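Local coordinates for protein ferritin light chain (Trichoplusia ni, PDB 1Z6O) that stores iron in a soluble, non-toxic form, its light chains probably helping the ferrihydrite core to nucleate inside a shell shared with heavy chains, at residues 67-79 / 200-212. Numbering follows the deposited sequence.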
loop_
_atom_site.group_PDB
_atom_site.type_symbol
_atom_site.label_atom_id
_atom_site.label_comp_id
_atom_site.label_asym_id
_atom_site.label_seq_id
_atom_site.Cartn_x
_atom_site.Cartn_y
_atom_site.Cartn_z
ATOM N N THR A 67 24.894 -6.602 -47.239
ATOM C CA THR A 67 25.807 -6.362 -46.117
ATOM C C THR A 67 25.124 -6.823 -44.847
ATOM O O THR A 67 25.680 -7.618 -44.084
ATOM C CB THR A 67 26.162 -4.875 -46.022
ATOM O OG1 THR A 67 24.953 -4.096 -45.988
ATOM C CG2 THR A 67 26.992 -4.471 -47.243
ATOM N N ASN A 68 23.918 -6.306 -44.624
ATOM C CA ASN A 68 23.085 -6.687 -43.494
ATOM C C ASN A 68 23.851 -6.790 -42.170
ATOM O O ASN A 68 23.804 -7.825 -41.500
ATOM C CB ASN A 68 22.399 -8.034 -43.822
ATOM C CG ASN A 68 21.173 -8.299 -42.962
ATOM O OD1 ASN A 68 20.245 -7.496 -42.927
ATOM N ND2 ASN A 68 21.160 -9.436 -42.275
ATOM N N ARG A 69 24.552 -5.719 -41.800
ATOM C CA ARG A 69 25.305 -5.682 -40.540
ATOM C C ARG A 69 24.587 -4.709 -39.611
ATOM O O ARG A 69 24.917 -3.518 -39.580
ATOM C CB ARG A 69 26.726 -5.175 -40.783
ATOM C CG ARG A 69 27.559 -6.002 -41.755
ATOM C CD ARG A 69 27.920 -7.375 -41.179
ATOM N NE ARG A 69 28.987 -8.005 -41.956
ATOM C CZ ARG A 69 29.303 -9.299 -41.884
ATOM N NH1 ARG A 69 28.639 -10.102 -41.066
ATOM N NH2 ARG A 69 30.258 -9.797 -42.658
ATOM N N ALA A 70 23.612 -5.205 -38.855
ATOM C CA ALA A 70 22.839 -4.349 -37.955
ATOM C C ALA A 70 23.693 -3.625 -36.907
ATOM O O ALA A 70 23.364 -2.506 -36.503
ATOM C CB ALA A 70 21.743 -5.167 -37.271
ATOM N N GLY A 71 24.780 -4.257 -36.473
ATOM C CA GLY A 71 25.659 -3.645 -35.488
ATOM C C GLY A 71 26.426 -2.476 -36.087
ATOM O O GLY A 71 26.524 -1.410 -35.476
ATOM N N PHE A 72 26.991 -2.667 -37.275
ATOM C CA PHE A 72 27.716 -1.580 -37.931
ATOM C C PHE A 72 26.746 -0.453 -38.272
ATOM O O PHE A 72 27.066 0.731 -38.137
ATOM C CB PHE A 72 28.399 -2.068 -39.212
ATOM C CG PHE A 72 29.692 -2.796 -38.965
ATOM C CD1 PHE A 72 29.690 -4.114 -38.510
ATOM C CD2 PHE A 72 30.912 -2.147 -39.144
ATOM C CE1 PHE A 72 30.883 -4.779 -38.232
ATOM C CE2 PHE A 72 32.117 -2.798 -38.869
ATOM C CZ PHE A 72 32.103 -4.120 -38.410
ATOM N N SER A 73 25.549 -0.819 -38.708
ATOM C CA SER A 73 24.564 0.187 -39.062
ATOM C C SER A 73 24.181 1.024 -37.834
ATOM O O SER A 73 24.070 2.253 -37.905
ATOM C CB SER A 73 23.334 -0.503 -39.681
ATOM O OG SER A 73 22.450 0.462 -40.189
ATOM N N LYS A 74 24.004 0.359 -36.697
ATOM C CA LYS A 74 23.649 1.036 -35.451
ATOM C C LYS A 74 24.776 1.982 -35.004
ATOM O O LYS A 74 24.521 3.076 -34.485
ATOM C CB LYS A 74 23.397 -0.008 -34.360
ATOM C CG LYS A 74 22.919 0.555 -33.037
ATOM C CD LYS A 74 22.696 -0.578 -32.030
ATOM C CE LYS A 74 22.106 -0.054 -30.730
ATOM N NZ LYS A 74 21.967 -1.136 -29.714
ATOM N N LEU A 75 26.021 1.552 -35.196
ATOM C CA LEU A 75 27.176 2.370 -34.827
ATOM C C LEU A 75 27.142 3.682 -35.619
ATOM O O LEU A 75 27.293 4.773 -35.053
ATOM C CB LEU A 75 28.481 1.606 -35.124
ATOM C CG LEU A 75 29.821 2.294 -34.800
ATOM C CD1 LEU A 75 30.941 1.253 -34.709
ATOM C CD2 LEU A 75 30.160 3.306 -35.883
ATOM N N PHE A 76 26.935 3.583 -36.928
ATOM C CA PHE A 76 26.897 4.785 -37.755
ATOM C C PHE A 76 25.666 5.642 -37.531
ATOM O O PHE A 76 25.732 6.864 -37.629
ATOM C CB PHE A 76 27.024 4.425 -39.234
ATOM C CG PHE A 76 28.435 4.153 -39.647
ATOM C CD1 PHE A 76 28.880 2.850 -39.859
ATOM C CD2 PHE A 76 29.341 5.208 -39.777
ATOM C CE1 PHE A 76 30.219 2.598 -40.196
ATOM C CE2 PHE A 76 30.677 4.972 -40.114
ATOM C CZ PHE A 76 31.116 3.660 -40.323
ATOM N N LYS A 77 24.543 5.009 -37.224
ATOM C CA LYS A 77 23.322 5.763 -36.973
ATOM C C LYS A 77 23.512 6.612 -35.710
ATOM O O LYS A 77 23.068 7.766 -35.633
ATOM C CB LYS A 77 22.152 4.789 -36.814
ATOM C CG LYS A 77 20.845 5.431 -36.388
ATOM C CD LYS A 77 20.369 6.463 -37.379
ATOM C CE LYS A 77 18.984 6.959 -36.972
ATOM N NZ LYS A 77 18.628 8.195 -37.690
ATOM N N LYS A 78 24.181 6.046 -34.713
ATOM C CA LYS A 78 24.434 6.786 -33.479
ATOM C C LYS A 78 25.379 7.968 -33.756
ATOM O O LYS A 78 25.160 9.073 -33.254
ATOM C CB LYS A 78 25.036 5.860 -32.423
ATOM C CG LYS A 78 25.347 6.563 -31.111
ATOM C CD LYS A 78 25.773 5.573 -30.036
ATOM C CE LYS A 78 26.064 6.285 -28.721
ATOM N NZ LYS A 78 26.484 5.335 -27.652
ATOM N N LEU A 79 26.432 7.738 -34.535
ATOM C CA LEU A 79 27.353 8.824 -34.895
ATOM C C LEU A 79 26.600 9.921 -35.660
ATOM O O LEU A 79 26.856 11.113 -35.470
ATOM C CB LEU A 79 28.494 8.304 -35.777
ATOM C CG LEU A 79 29.536 7.404 -35.097
ATOM C CD1 LEU A 79 30.597 7.004 -36.123
ATOM C CD2 LEU A 79 30.182 8.146 -33.923
ATOM N N ALA A 200 34.190 -14.267 -37.685
ATOM C CA ALA A 200 34.554 -13.176 -36.778
ATOM C C ALA A 200 33.767 -11.897 -37.075
ATOM O O ALA A 200 33.350 -11.198 -36.144
ATOM C CB ALA A 200 36.072 -12.899 -36.847
ATOM N N LEU A 201 33.558 -11.580 -38.355
ATOM C CA LEU A 201 32.792 -10.370 -38.691
ATOM C C LEU A 201 31.358 -10.506 -38.192
ATOM O O LEU A 201 30.758 -9.541 -37.717
ATOM C CB LEU A 201 32.798 -10.108 -40.203
ATOM C CG LEU A 201 34.170 -9.646 -40.730
ATOM C CD1 LEU A 201 34.146 -9.515 -42.248
ATOM C CD2 LEU A 201 34.536 -8.314 -40.096
ATOM N N TYR A 202 30.807 -11.710 -38.296
ATOM C CA TYR A 202 29.447 -11.954 -37.819
ATOM C C TYR A 202 29.402 -11.772 -36.293
ATOM O O TYR A 202 28.539 -11.071 -35.751
ATOM C CB TYR A 202 29.028 -13.380 -38.200
ATOM C CG TYR A 202 27.739 -13.845 -37.559
ATOM C CD1 TYR A 202 26.532 -13.185 -37.800
ATOM C CD2 TYR A 202 27.722 -14.966 -36.734
ATOM C CE1 TYR A 202 25.330 -13.638 -37.231
ATOM C CE2 TYR A 202 26.531 -15.429 -36.168
ATOM C CZ TYR A 202 25.344 -14.762 -36.421
ATOM O OH TYR A 202 24.175 -15.234 -35.878
ATOM N N VAL A 203 30.337 -12.404 -35.595
ATOM C CA VAL A 203 30.391 -12.293 -34.137
ATOM C C VAL A 203 30.638 -10.841 -33.704
ATOM O O VAL A 203 30.034 -10.344 -32.745
ATOM C CB VAL A 203 31.507 -13.215 -33.572
ATOM C CG1 VAL A 203 31.788 -12.892 -32.097
ATOM C CG2 VAL A 203 31.060 -14.691 -33.712
ATOM N N PHE A 204 31.521 -10.157 -34.417
ATOM C CA PHE A 204 31.825 -8.767 -34.085
ATOM C C PHE A 204 30.589 -7.887 -34.292
ATOM O O PHE A 204 30.299 -7.012 -33.471
ATOM C CB PHE A 204 32.981 -8.252 -34.944
ATOM C CG PHE A 204 33.497 -6.911 -34.500
ATOM C CD1 PHE A 204 34.316 -6.807 -33.376
ATOM C CD2 PHE A 204 33.118 -5.749 -35.170
ATOM C CE1 PHE A 204 34.752 -5.555 -32.916
ATOM C CE2 PHE A 204 33.546 -4.492 -34.720
ATOM C CZ PHE A 204 34.362 -4.398 -33.593
ATOM N N ASP A 205 29.856 -8.107 -35.384
ATOM C CA ASP A 205 28.643 -7.317 -35.613
ATOM C C ASP A 205 27.618 -7.551 -34.500
ATOM O O ASP A 205 26.940 -6.617 -34.068
ATOM C CB ASP A 205 28.000 -7.650 -36.963
ATOM C CG ASP A 205 26.746 -6.811 -37.225
ATOM O OD1 ASP A 205 25.618 -7.286 -36.962
ATOM O OD2 ASP A 205 26.898 -5.654 -37.670
ATOM N N GLU A 206 27.501 -8.794 -34.030
ATOM C CA GLU A 206 26.561 -9.100 -32.947
ATOM C C GLU A 206 27.006 -8.372 -31.677
ATOM O O GLU A 206 26.184 -7.872 -30.903
ATOM C CB GLU A 206 26.510 -10.614 -32.699
ATOM C CG GLU A 206 25.857 -11.403 -33.846
ATOM C CD GLU A 206 24.359 -11.123 -33.968
ATOM O OE1 GLU A 206 23.659 -11.199 -32.936
ATOM O OE2 GLU A 206 23.879 -10.834 -35.087
ATOM N N TYR A 207 28.315 -8.315 -31.467
ATOM C CA TYR A 207 28.884 -7.616 -30.315
ATOM C C TYR A 207 28.536 -6.115 -30.396
ATOM O O TYR A 207 28.173 -5.498 -29.389
ATOM C CB TYR A 207 30.402 -7.796 -30.305
ATOM C CG TYR A 207 31.128 -6.892 -29.336
ATOM C CD1 TYR A 207 31.039 -7.099 -27.960
ATOM C CD2 TYR A 207 31.928 -5.841 -29.799
ATOM C CE1 TYR A 207 31.729 -6.289 -27.061
ATOM C CE2 TYR A 207 32.628 -5.019 -28.904
ATOM C CZ TYR A 207 32.521 -5.256 -27.539
ATOM O OH TYR A 207 33.214 -4.473 -26.645
ATOM N N LEU A 208 28.651 -5.521 -31.585
ATOM C CA LEU A 208 28.304 -4.105 -31.729
ATOM C C LEU A 208 26.827 -3.873 -31.416
ATOM O O LEU A 208 26.463 -2.856 -30.819
ATOM C CB LEU A 208 28.608 -3.594 -33.142
ATOM C CG LEU A 208 30.085 -3.443 -33.531
ATOM C CD1 LEU A 208 30.172 -2.830 -34.935
ATOM C CD2 LEU A 208 30.816 -2.541 -32.521
ATOM N N GLN A 209 25.966 -4.805 -31.812
ATOM C CA GLN A 209 24.542 -4.640 -31.532
ATOM C C GLN A 209 24.275 -4.542 -30.035
ATOM O O GLN A 209 23.354 -3.854 -29.606
ATOM C CB GLN A 209 23.739 -5.807 -32.106
ATOM C CG GLN A 209 23.679 -5.808 -33.619
ATOM C CD GLN A 209 22.917 -7.000 -34.160
ATOM O OE1 GLN A 209 21.808 -7.282 -33.716
ATOM N NE2 GLN A 209 23.503 -7.700 -35.129
ATOM N N LYS A 210 25.084 -5.232 -29.241
ATOM C CA LYS A 210 24.913 -5.227 -27.793
ATOM C C LYS A 210 25.608 -4.084 -27.080
ATOM O O LYS A 210 25.225 -3.727 -25.974
ATOM C CB LYS A 210 25.468 -6.514 -27.174
ATOM C CG LYS A 210 24.776 -7.791 -27.564
ATOM C CD LYS A 210 25.338 -8.945 -26.735
ATOM C CE LYS A 210 24.658 -10.253 -27.083
ATOM N NZ LYS A 210 24.962 -10.659 -28.483
ATOM N N THR A 211 26.633 -3.513 -27.694
ATOM C CA THR A 211 27.392 -2.487 -27.007
ATOM C C THR A 211 27.339 -1.065 -27.528
ATOM O O THR A 211 27.682 -0.139 -26.797
ATOM C CB THR A 211 28.866 -2.906 -26.913
ATOM O OG1 THR A 211 29.395 -3.064 -28.235
ATOM C CG2 THR A 211 28.991 -4.234 -26.164
ATOM N N VAL A 212 26.938 -0.865 -28.777
ATOM C CA VAL A 212 26.878 0.498 -29.282
ATOM C C VAL A 212 25.831 1.283 -28.487
ATOM O O VAL A 212 24.763 0.700 -28.185
ATOM C CB VAL A 212 26.518 0.533 -30.780
ATOM C CG1 VAL A 212 26.080 1.945 -31.177
ATOM C CG2 VAL A 212 27.732 0.107 -31.610
ATOM O OXT VAL A 212 26.090 2.472 -28.181
HETATM O O HOH W 1 22.819 -7.955 -38.915
#
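D205 holds CG anti to its backbone N (chi1 -179°), which carries its carboxylate to the first turn of helix 70-96, while K74 and K78, extended throughout, run across to the C-terminal residues of the chain. D205 OD1 accepts G71 N at 3.2 Å and D205 OD2 accepts F72 N at 3.0 Å, the latter nearly along the C-O axis; a weak bond from G71 N to OD2 adds to the grip. Both amides lie in the helix's first turn, whose start would probably help stabilise the carboxylate's charge. Q209 NE2 donates to D205 OD1 over 2.8 Å, from the same face as G71 N, and, with the two amides, probably limits the carboxylate's rotation. With an alanine in place of D205, the G71 and F72 amides would probably lose their side-chain acceptor, and Q209 NE2 would be left with a weak bond to E206 OE2. Glycine at 71 fits the close approach: its CA lies 4.2 Å from Q209 CA, and a CB there would clash with D205 O and L208 CB. L208 CD1 sits over the centre of the F72 ring, 3.9 Å from the centroid, in a CH-pi contact, whereas D205 OD2 lies at the ring's edge, the two planes only 6° apart. At the chain end, K74 NZ bonds to Q209 O, and K78 NZ forms a salt bridge with the terminal carboxylate at V212 OXT (2.9 Å). R69 places its guanidinium face on L201 CB, its NE paired with E122. The axes of segments 70-79 and 200-211 cross at 42°; the short C-terminal helix of the ferritin fold lies beside the end of the four-helix bundle, where L208 and F204 also reach H181 of helix 157-190, and F72 packs on L126 of helix 122-148.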